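Local coordinates for protein endo-beta-mannanase (Rhizomucor miehei, PDB 4QP0) that probably hydrolyses internal beta-1,4-mannosidic linkages in mannans, galactomannans and glucomannans, as a secreted TIM-barrel enzyme of glycoside hydrolase family 5, at residues A[65-70]-A[76-81]; A[29-34]-A[56-61]; A[115-120]-A[127-132]. One frame throughout, in Å; residues are numbered along the deposited sequence.

Interaction 1. Residues A[65-70]-A[76-81]; sequences WFQQWD and MVINDN
Q68 and V77 form the hydrogen-bonded pair of a two-stranded antiparallel hairpin, an excursion between strand 51-55 and helix 87-98 of the TIM barrel, with Q67–I78 and W69–M76 as the flanking non-hydrogen-bonded pairs. V77 N to Q68 O (3.0 Å) is sound, whereas Q68 N to V77 O is weak, its N-H...O angle being 128°. Beyond the strands N79 continues the pairing, giving its N to F66 O at 3.0 Å. With CG anti to the backbone N (chi1 -173°), N79 ND2 reaches W65 O at 2.9 Å, the acceptor lying near the amide plane. N79 OD1 accepts from N81 N, closing an Asx turn. The same amide stacks on the W65 indole, planes 21° apart, and N79 CB sits 3.4 Å from the centroid of the six-membered ring, a CH-pi contact. V77 O meets the edge of that indole. On the face shared by Q67, W69, M76 and I78, the bent M76 chain brings its CE to 3.9 Å from W69 CE3. This face packs against helices 116-124 and 136-151, with Q67 NE2 bonded to Y120 OH and M76 touching S141.

Interaction 2. Residues A[29-34]-A[56-61]; sequences LMTSDQ and LFNLGS. With SO4 (sulfate ion), chain B.
M30 crosses from the short 3-10 turn at 29-31 to F57 and N58, and its sulfur makes the closest approaches to both residues. Its CB points at the 56-61 loop, and chi1 of 63° sets CG between the backbone N and the carbonyl carbon. M30 CG approaches N58 ND2 at 4.2 Å, no more than a loose touch. From there the chain is extended, delivering SD into the angle between a backbone carbonyl and a side-chain amide: F57 O lies 3.1 Å from M30 SD, and N58 ND2 lies 3.3 Å from the same sulfur. The second pair is a weak N-H...S hydrogen bond, with 144° at the hydrogen. M30 CE, at the tip, remains beside the same two groups, 3.2 Å from F57 O and 3.4 Å from N58 ND2.

Both segments follow parallel, adjacent strands of the TIM barrel, 17-25 and 51-55, so the methionine joins two successive loops at the C-terminal ends of barrel strands, the end that holds the active site in this fold. F66 and Y114 also pack on the M30 side chain. N58 meets the thioether with its CB pointing toward the 3-10 turn; T31 CG2 makes a more distant approach to N58 ND2, at 4.3 Å.

At the far end of the loop, S61 OG donates a hydrogen bond to sulfate O2 at 3.3 Å; this ion is probably from the crystallisation liquor.

Interaction 3. Residues A[115-120]-A[127-132]; sequences GGMDYY and TYHDDF. With SO4 (sulfate ion), chain B.
F132 sets an edge against the face of Y120 and receives M117 over a face of its own. In the aromatic pair the centroids are 4.8 Å apart and the planes meet at 52°, an inclined edge-to-face arrangement. F132 CE1 makes the approach, coming within 3.5 Å of Y120 CG, toward the rim of the tyrosine ring; G116 O lies at the edge of that ring. Over one face of F132 stands M117 CB, 4.3 Å from the centroid, a CH-pi contact, while M117 CG comes to 3.5 Å from F132 CD2. On Y119 the ring edge is what counts: its OH donates to sulfate O4 at 2.8 Å, with O4 in the ring plane. The ion is probably from the crystallisation liquor.

The M117 chain is extended beyond CG and therefore passes across F132 to reach H129. There M117 SD lies 3.6 Å from H129 NE2 and obliquely to the imidazole; its Met-aromatic contact with F132 is oblique too. H129 ND1 donates to D118 OD1 at 2.9 Å, on the syn side of the carboxylate, with an N-H...O angle of 141°; the carboxylate stands almost upright to the ring, planes 84° apart. NE2 is bonded to N110 OD1, so both imidazole nitrogens have partners in this buried setting and rotation of the ring is restrained. The 127-132 segment is braced internally by D131 OD2, which accepts from Y128 N at 3.0 Å.

M117, D118 and Y120 come from the first turn of helix 116-124, which follows barrel strand 102-106, and the 127-132 segment doubles back beside them before helix 136-151. F142 of that helix meets the F132 ring and also packs on Y120, so helix 136-151 borders the aromatic pair.

Interactions 2 and 3 are buried, whereas interaction 1, a hairpin outside the barrel strands, is only partly so. Their chemistry follows suit: backbone pairing dominates interaction 1, one thioether among polar groups makes interaction 2, and aromatic packing with a histidine-carboxylate bond makes interaction 3. They join in one continuous region. Segment 56-61 is joined to the hairpin by probable backbone bonds, F66 N to N58 O (2.7 Å) and G60 N to Q67 O (3.0 Å). Helix 116-124 meets both: Y119 OH bonds to W69 N of interaction 1, and L59 CD2 of interaction 2 packs on Y120 CE2. Interactions 2 and 3 also share the sulfate, through S61 and Y119.

Interaction 1. Residues A[65-70]-A[76-81]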
loop_
_atom_site.group_PDB
_atom_site.type_symbol
_atom_site.label_atom_id
_atom_site.label_comp_id
_atom_site.label_asym_id
_atom_site.label_seq_id
_atom_site.Cartn_x
_atom_site.Cartn_y
_atom_site.Cartn_z
ATOM N N TRP A 65 8.193 17.568 2.149
ATOM C CA TRP A 65 7.074 17.331 3.061
ATOM C C TRP A 65 5.775 17.595 2.370
ATOM O O TRP A 65 5.697 18.476 1.512
ATOM C CB TRP A 65 7.195 18.165 4.332
ATOM C CG TRP A 65 7.111 19.663 4.133
ATOM C CD1 TRP A 65 8.141 20.532 3.762
ATOM C CD2 TRP A 65 5.931 20.532 4.312
ATOM N NE1 TRP A 65 7.693 21.831 3.696
ATOM C CE2 TRP A 65 6.380 21.902 4.015
ATOM C CE3 TRP A 65 4.607 20.321 4.670
ATOM C CZ2 TRP A 65 5.519 22.991 4.083
ATOM C CZ3 TRP A 65 3.749 21.427 4.735
ATOM C CH2 TRP A 65 4.196 22.728 4.449
ATOM N N PHE A 66 4.750 16.814 2.710
ATOM C CA PHE A 66 3.399 17.047 2.184
ATOM C C PHE A 66 2.467 17.641 3.236
ATOM O O PHE A 66 1.578 18.418 2.900
ATOM C CB PHE A 66 2.781 15.776 1.573
ATOM C CG PHE A 66 3.601 15.163 0.464
ATOM C CD1 PHE A 66 4.427 15.941 -0.338
ATOM C CD2 PHE A 66 3.522 13.795 0.205
ATOM C CE1 PHE A 66 5.178 15.362 -1.356
ATOM C CE2 PHE A 66 4.272 13.215 -0.810
ATOM C CZ PHE A 66 5.098 14.002 -1.593
ATOM N N GLN A 67 2.662 17.247 4.494
ATOM C CA GLN A 67 1.924 17.817 5.627
ATOM C C GLN A 67 2.877 18.194 6.748
ATOM O O GLN A 67 3.994 17.680 6.829
ATOM C CB GLN A 67 0.912 16.831 6.189
ATOM C CG GLN A 67 -0.414 16.767 5.471
ATOM C CD GLN A 67 -1.188 15.517 5.847
ATOM O OE1 GLN A 67 -0.731 14.388 5.619
ATOM N NE2 GLN A 67 -2.366 15.708 6.417
ATOM N N GLN A 68 2.407 19.073 7.626
ATOM C CA GLN A 68 3.230 19.645 8.683
ATOM C C GLN A 68 2.354 20.481 9.611
ATOM O O GLN A 68 1.384 21.104 9.178
ATOM C CB GLN A 68 4.362 20.471 8.061
ATOM C CG GLN A 68 4.841 21.686 8.832
ATOM C CD GLN A 68 5.875 22.479 8.052
ATOM O OE1 GLN A 68 6.890 21.934 7.606
ATOM N NE2 GLN A 68 5.621 23.772 7.885
ATOM N N TRP A 69 2.694 20.464 10.895
ATOM C CA TRP A 69 1.971 21.237 11.883
ATOM C C TRP A 69 2.497 22.637 11.946
ATOM O O TRP A 69 3.709 22.858 11.977
ATOM C CB TRP A 69 2.076 20.589 13.247
ATOM C CG TRP A 69 1.203 21.271 14.263
ATOM C CD1 TRP A 69 1.597 22.143 15.275
ATOM C CD2 TRP A 69 -0.258 21.186 14.380
ATOM N NE1 TRP A 69 0.513 22.576 16.002
ATOM C CE2 TRP A 69 -0.629 22.044 15.518
ATOM C CE3 TRP A 69 -1.258 20.503 13.695
ATOM C CZ2 TRP A 69 -1.947 22.192 15.928
ATOM C CZ3 TRP A 69 -2.583 20.663 14.117
ATOM C CH2 TRP A 69 -2.918 21.488 15.205
ATOM N N ASP A 70 1.581 23.598 11.963
ATOM C CA ASP A 70 1.943 25.002 12.113
ATOM C C ASP A 70 1.651 25.456 13.543
ATOM O O ASP A 70 0.489 25.645 13.924
ATOM C CB ASP A 70 1.187 25.863 11.098
ATOM C CG ASP A 70 1.903 27.163 10.782
ATOM O OD1 ASP A 70 2.928 27.475 11.432
ATOM O OD2 ASP A 70 1.433 27.873 9.870
ATOM N N MET A 76 -2.997 22.054 10.627
ATOM C CA MET A 76 -2.265 21.120 9.784
ATOM C C MET A 76 -2.260 21.699 8.375
ATOM O O MET A 76 -3.299 21.758 7.714
ATOM C CB MET A 76 -2.906 19.728 9.810
ATOM C CG MET A 76 -2.064 18.639 9.152
ATOM S SD MET A 76 -0.469 18.317 9.939
ATOM C CE MET A 76 -0.985 17.404 11.392
ATOM N N VAL A 77 -1.086 22.141 7.933
ATOM C CA VAL A 77 -0.948 22.773 6.618
ATOM C C VAL A 77 -0.386 21.818 5.563
ATOM O O VAL A 77 0.380 20.900 5.888
ATOM C CB VAL A 77 -0.139 24.094 6.679
ATOM C CG1 VAL A 77 -0.829 25.089 7.602
ATOM C CG2 VAL A 77 1.297 23.851 7.122
ATOM N N ILE A 78 -0.785 22.041 4.310
ATOM C CA ILE A 78 -0.438 21.161 3.188
ATOM C C ILE A 78 0.497 21.872 2.207
ATOM O O ILE A 78 0.335 23.062 1.943
ATOM C CB ILE A 78 -1.710 20.671 2.454
ATOM C CG1 ILE A 78 -2.610 19.872 3.413
ATOM C CG2 ILE A 78 -1.347 19.843 1.224
ATOM C CD1 ILE A 78 -4.011 19.603 2.898
ATOM N N ASN A 79 1.458 21.129 1.660
ATOM C CA ASN A 79 2.492 21.685 0.784
ATOM C C ASN A 79 2.271 21.433 -0.702
ATOM O O ASN A 79 2.526 20.333 -1.202
ATOM C CB ASN A 79 3.867 21.152 1.196
ATOM C CG ASN A 79 5.006 21.810 0.439
ATOM O OD1 ASN A 79 4.854 22.904 -0.115
ATOM N ND2 ASN A 79 6.166 21.146 0.415
ATOM N N ASP A 80 1.842 22.473 -1.410
ATOM C CA ASP A 80 1.606 22.392 -2.852
ATOM C C ASP A 80 2.842 22.739 -3.683
ATOM O O ASP A 80 2.759 22.789 -4.913
ATOM C CB ASP A 80 0.452 23.312 -3.261
ATOM C CG ASP A 80 -0.893 22.882 -2.677
ATOM O OD1 ASP A 80 -1.285 21.702 -2.845
ATOM O OD2 ASP A 80 -1.568 23.742 -2.072
ATOM N N ASN A 81 3.980 22.979 -3.031
ATOM C CA ASN A 81 5.202 23.375 -3.744
ATOM C C ASN A 81 5.621 22.384 -4.834
ATOM O O ASN A 81 5.482 21.170 -4.676
ATOM C CB ASN A 81 6.370 23.606 -2.778
ATOM C CG ASN A 81 7.602 24.164 -3.472
ATOM O OD1 ASN A 81 8.490 23.424 -3.884
ATOM N ND2 ASN A 81 7.647 25.475 -3.620
#

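Interaction 2. Residues A[29-34]-A[56-61]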
loop_
_atom_site.group_PDB
_atom_site.type_symbol
_atom_site.label_atom_id
_atom_site.label_comp_id
_atom_site.label_asym_id
_atom_site.label_seq_id
_atom_site.Cartn_x
_atom_site.Cartn_y
_atom_site.Cartn_z
ATOM N N LEU A 29 9.673 7.057 -3.927
ATOM C CA LEU A 29 9.507 7.856 -5.141
ATOM C C LEU A 29 9.340 9.342 -4.820
ATOM O O LEU A 29 9.900 10.201 -5.510
ATOM C CB LEU A 29 8.350 7.332 -5.999
ATOM C CG LEU A 29 8.735 6.263 -7.036
ATOM C CD1 LEU A 29 7.501 5.601 -7.641
ATOM C CD2 LEU A 29 9.622 6.842 -8.133
ATOM N N MET A 30 8.595 9.624 -3.750
ATOM C CA MET A 30 8.359 10.987 -3.279
ATOM C C MET A 30 9.619 11.798 -2.907
ATOM O O MET A 30 9.549 13.016 -2.772
ATOM C CB MET A 30 7.343 10.985 -2.121
ATOM C CG MET A 30 7.780 10.246 -0.867
ATOM S SD MET A 30 6.620 10.550 0.482
ATOM C CE MET A 30 7.327 9.532 1.778
ATOM N N THR A 31 10.761 11.134 -2.736
ATOM C CA THR A 31 11.996 11.832 -2.355
ATOM C C THR A 31 13.083 11.725 -3.408
ATOM O O THR A 31 14.153 12.316 -3.265
ATOM C CB THR A 31 12.567 11.336 -1.006
ATOM O OG1 THR A 31 12.851 9.930 -1.085
ATOM C CG2 THR A 31 11.598 11.627 0.148
ATOM N N SER A 32 12.805 10.967 -4.461
ATOM C CA SER A 32 13.792 10.695 -5.492
ATOM C C SER A 32 13.950 11.865 -6.447
ATOM O O SER A 32 12.979 12.563 -6.750
ATOM C CB SER A 32 13.407 9.438 -6.275
ATOM O OG SER A 32 13.479 8.288 -5.453
ATOM N N ASP A 33 15.175 12.069 -6.934
ATOM C CA ASP A 33 15.400 13.036 -8.000
ATOM C C ASP A 33 14.784 12.508 -9.289
ATOM O O ASP A 33 14.465 11.325 -9.389
ATOM C CB ASP A 33 16.886 13.412 -8.156
ATOM C CG ASP A 33 17.715 12.351 -8.879
ATOM O OD1 ASP A 33 17.284 11.794 -9.913
ATOM O OD2 ASP A 33 18.848 12.111 -8.426
ATOM N N GLN A 34 14.614 13.396 -10.262
ATOM C CA GLN A 34 13.822 13.104 -11.445
ATOM C C GLN A 34 14.410 11.991 -12.308
ATOM O O GLN A 34 13.677 11.139 -12.808
ATOM C CB GLN A 34 13.555 14.387 -12.239
ATOM C CG GLN A 34 12.810 15.436 -11.405
ATOM C CD GLN A 34 11.876 16.327 -12.206
ATOM O OE1 GLN A 34 12.183 16.734 -13.319
ATOM N NE2 GLN A 34 10.728 16.655 -11.618
ATOM N N LEU A 56 2.100 8.246 -0.606
ATOM C CA LEU A 56 1.548 9.583 -0.893
ATOM C C LEU A 56 1.178 10.292 0.411
ATOM O O LEU A 56 0.117 10.911 0.532
ATOM C CB LEU A 56 0.336 9.528 -1.832
ATOM C CG LEU A 56 0.220 10.646 -2.892
ATOM C CD1 LEU A 56 -1.127 10.615 -3.594
ATOM C CD2 LEU A 56 0.466 12.038 -2.329
ATOM N N PHE A 57 2.071 10.166 1.383
ATOM C CA PHE A 57 1.990 10.842 2.667
ATOM C C PHE A 57 3.426 11.208 3.020
ATOM O O PHE A 57 4.365 10.525 2.587
ATOM C CB PHE A 57 1.405 9.911 3.740
ATOM C CG PHE A 57 2.220 8.662 3.972
ATOM C CD1 PHE A 57 3.185 8.620 4.975
ATOM C CD2 PHE A 57 2.032 7.529 3.177
ATOM C CE1 PHE A 57 3.944 7.482 5.175
ATOM C CE2 PHE A 57 2.787 6.387 3.376
ATOM C CZ PHE A 57 3.749 6.366 4.367
ATOM N N ASN A 58 3.604 12.292 3.767
ATOM C CA ASN A 58 4.937 12.715 4.195
ATOM C C ASN A 58 4.800 13.880 5.159
ATOM O O ASN A 58 4.778 15.037 4.750
ATOM C CB ASN A 58 5.829 13.088 2.995
ATOM C CG ASN A 58 7.299 13.180 3.361
ATOM O OD1 ASN A 58 7.652 13.625 4.456
ATOM N ND2 ASN A 58 8.174 12.761 2.439
ATOM N N LEU A 59 4.703 13.556 6.442
ATOM C CA LEU A 59 4.431 14.545 7.480
ATOM C C LEU A 59 5.698 14.877 8.270
ATOM O O LEU A 59 6.317 13.989 8.873
ATOM C CB LEU A 59 3.327 14.050 8.415
ATOM C CG LEU A 59 1.931 13.780 7.846
ATOM C CD1 LEU A 59 1.717 12.301 7.540
ATOM C CD2 LEU A 59 0.884 14.279 8.837
ATOM N N GLY A 60 6.080 16.155 8.263
ATOM C CA GLY A 60 7.319 16.594 8.914
ATOM C C GLY A 60 7.862 17.916 8.395
ATOM O O GLY A 60 7.099 18.771 7.920
ATOM N N SER A 61 9.181 18.087 8.506
ATOM C CA SER A 61 9.847 19.317 8.085
ATOM C C SER A 61 11.218 19.047 7.470
ATOM O O SER A 61 12.147 19.837 7.647
ATOM C CB SER A 61 9.981 20.297 9.261
ATOM O OG SER A 61 10.948 19.843 10.193
HETATM S S SO4 B . 8.326 18.617 12.677
HETATM O O1 SO4 B . 7.298 18.587 13.739
HETATM O O2 SO4 B . 9.410 19.560 13.045
HETATM O O3 SO4 B . 8.903 17.261 12.504
HETATM O O4 SO4 B . 7.684 19.059 11.411
#

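Interaction 3. Residues A[115-120]-A[127-132]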
loop_
_atom_site.group_PDB
_atom_site.type_symbol
_atom_site.label_atom_id
_atom_site.label_comp_id
_atom_site.label_asym_id
_atom_site.label_seq_id
_atom_site.Cartn_x
_atom_site.Cartn_y
_atom_site.Cartn_z
ATOM N N GLY A 115 6.456 10.262 9.349
ATOM C CA GLY A 115 5.437 10.844 10.216
ATOM C C GLY A 115 4.272 9.923 10.507
ATOM O O GLY A 115 4.017 9.596 11.667
ATOM N N GLY A 116 3.561 9.515 9.456
ATOM C CA GLY A 116 2.389 8.649 9.584
ATOM C C GLY A 116 1.344 9.164 10.563
ATOM O O GLY A 116 1.218 10.369 10.766
ATOM N N MET A 117 0.606 8.242 11.182
ATOM C CA MET A 117 -0.502 8.589 12.080
ATOM C C MET A 117 -0.039 9.319 13.328
ATOM O O MET A 117 -0.731 10.205 13.821
ATOM C CB MET A 117 -1.253 7.339 12.535
ATOM C CG MET A 117 -1.926 6.538 11.443
ATOM S SD MET A 117 -2.492 4.970 12.119
ATOM C CE MET A 117 -3.111 4.195 10.629
ATOM N N ASP A 118 1.117 8.917 13.850
ATOM C CA ASP A 118 1.624 9.441 15.122
ATOM C C ASP A 118 1.874 10.961 15.081
ATOM O O ASP A 118 1.787 11.640 16.112
ATOM C CB ASP A 118 2.888 8.672 15.569
ATOM C CG ASP A 118 2.574 7.291 16.186
ATOM O OD1 ASP A 118 1.380 6.931 16.336
ATOM O OD2 ASP A 118 3.535 6.565 16.532
ATOM N N TYR A 119 2.166 11.483 13.890
ATOM C CA TYR A 119 2.352 12.923 13.694
ATOM C C TYR A 119 1.059 13.686 13.989
ATOM O O TYR A 119 1.080 14.739 14.635
ATOM C CB TYR A 119 2.825 13.215 12.268
ATOM C CG TYR A 119 3.392 14.610 12.080
ATOM C CD1 TYR A 119 4.773 14.827 12.052
ATOM C CD2 TYR A 119 2.549 15.714 11.930
ATOM C CE1 TYR A 119 5.291 16.103 11.880
ATOM C CE2 TYR A 119 3.063 16.991 11.758
ATOM C CZ TYR A 119 4.428 17.178 11.732
ATOM O OH TYR A 119 4.926 18.444 11.560
ATOM N N TYR A 120 -0.059 13.146 13.504
ATOM C CA TYR A 120 -1.382 13.679 13.780
ATOM C C TYR A 120 -1.653 13.675 15.286
ATOM O O TYR A 120 -2.090 14.676 15.850
ATOM C CB TYR A 120 -2.456 12.828 13.102
ATOM C CG TYR A 120 -2.557 12.907 11.592
ATOM C CD1 TYR A 120 -3.512 13.725 10.980
ATOM C CD2 TYR A 120 -1.742 12.113 10.772
ATOM C CE1 TYR A 120 -3.634 13.775 9.599
ATOM C CE2 TYR A 120 -1.859 12.153 9.391
ATOM C CZ TYR A 120 -2.803 12.982 8.807
ATOM O OH TYR A 120 -2.917 13.018 7.436
ATOM N N THR A 127 -2.711 11.123 23.068
ATOM C CA THR A 127 -1.663 10.365 23.767
ATOM C C THR A 127 -1.597 8.898 23.321
ATOM O O THR A 127 -0.588 8.220 23.528
ATOM C CB THR A 127 -1.804 10.456 25.309
ATOM O OG1 THR A 127 -3.190 10.541 25.670
ATOM C CG2 THR A 127 -1.069 11.687 25.850
ATOM N N TYR A 128 -2.671 8.424 22.697
ATOM C CA TYR A 128 -2.759 7.043 22.256
ATOM C C TYR A 128 -2.791 6.958 20.736
ATOM O O TYR A 128 -3.491 7.728 20.081
ATOM C CB TYR A 128 -4.006 6.370 22.832
ATOM C CG TYR A 128 -4.137 6.433 24.340
ATOM C CD1 TYR A 128 -3.475 5.514 25.160
ATOM C CD2 TYR A 128 -4.949 7.397 24.948
ATOM C CE1 TYR A 128 -3.604 5.564 26.541
ATOM C CE2 TYR A 128 -5.086 7.455 26.329
ATOM C CZ TYR A 128 -4.414 6.538 27.123
ATOM O OH TYR A 128 -4.551 6.592 28.498
ATOM N N HIS A 129 -2.031 6.009 20.193
ATOM C CA HIS A 129 -1.962 5.736 18.754
ATOM C C HIS A 129 -3.320 5.656 18.125
ATOM O O HIS A 129 -3.600 6.331 17.134
ATOM C CB HIS A 129 -1.207 4.433 18.515
ATOM C CG HIS A 129 -1.108 4.039 17.059
ATOM N ND1 HIS A 129 -0.096 4.437 16.269
ATOM C CD2 HIS A 129 -1.937 3.245 16.267
ATOM C CE1 HIS A 129 -0.268 3.931 15.036
ATOM N NE2 HIS A 129 -1.395 3.203 15.037
ATOM N N ASP A 130 -4.179 4.839 18.717
ATOM C CA ASP A 130 -5.518 4.607 18.203
ATOM C C ASP A 130 -6.478 5.783 18.427
ATOM O O ASP A 130 -7.667 5.671 18.109
ATOM C CB ASP A 130 -6.096 3.336 18.823
ATOM C CG ASP A 130 -6.321 3.472 20.318
ATOM O OD1 ASP A 130 -7.499 3.479 20.745
ATOM O OD2 ASP A 130 -5.320 3.590 21.061
ATOM N N ASP A 131 -5.975 6.892 18.974
ATOM C CA ASP A 131 -6.743 8.147 19.015
ATOM C C ASP A 131 -7.120 8.553 17.597
ATOM O O ASP A 131 -8.203 9.107 17.361
ATOM C CB ASP A 131 -5.946 9.286 19.666
ATOM C CG ASP A 131 -6.050 9.300 21.185
ATOM O OD1 ASP A 131 -7.046 8.781 21.731
ATOM O OD2 ASP A 131 -5.138 9.858 21.832
ATOM N N PHE A 132 -6.217 8.251 16.658
ATOM C CA PHE A 132 -6.407 8.522 15.233
ATOM C C PHE A 132 -7.646 7.834 14.649
ATOM O O PHE A 132 -8.222 8.310 13.666
ATOM C CB PHE A 132 -5.154 8.110 14.451
ATOM C CG PHE A 132 -5.125 8.614 13.038
ATOM C CD1 PHE A 132 -5.023 9.973 12.773
ATOM C CD2 PHE A 132 -5.194 7.732 11.974
ATOM C CE1 PHE A 132 -4.998 10.444 11.472
ATOM C CE2 PHE A 132 -5.161 8.195 10.667
ATOM C CZ PHE A 132 -5.071 9.552 10.416
HETATM S S SO4 B . 8.326 18.617 12.677
HETATM O O1 SO4 B . 7.298 18.587 13.739
HETATM O O2 SO4 B . 9.410 19.560 13.045
HETATM O O3 SO4 B . 8.903 17.261 12.504
HETATM O O4 SO4 B . 7.684 19.059 11.411
#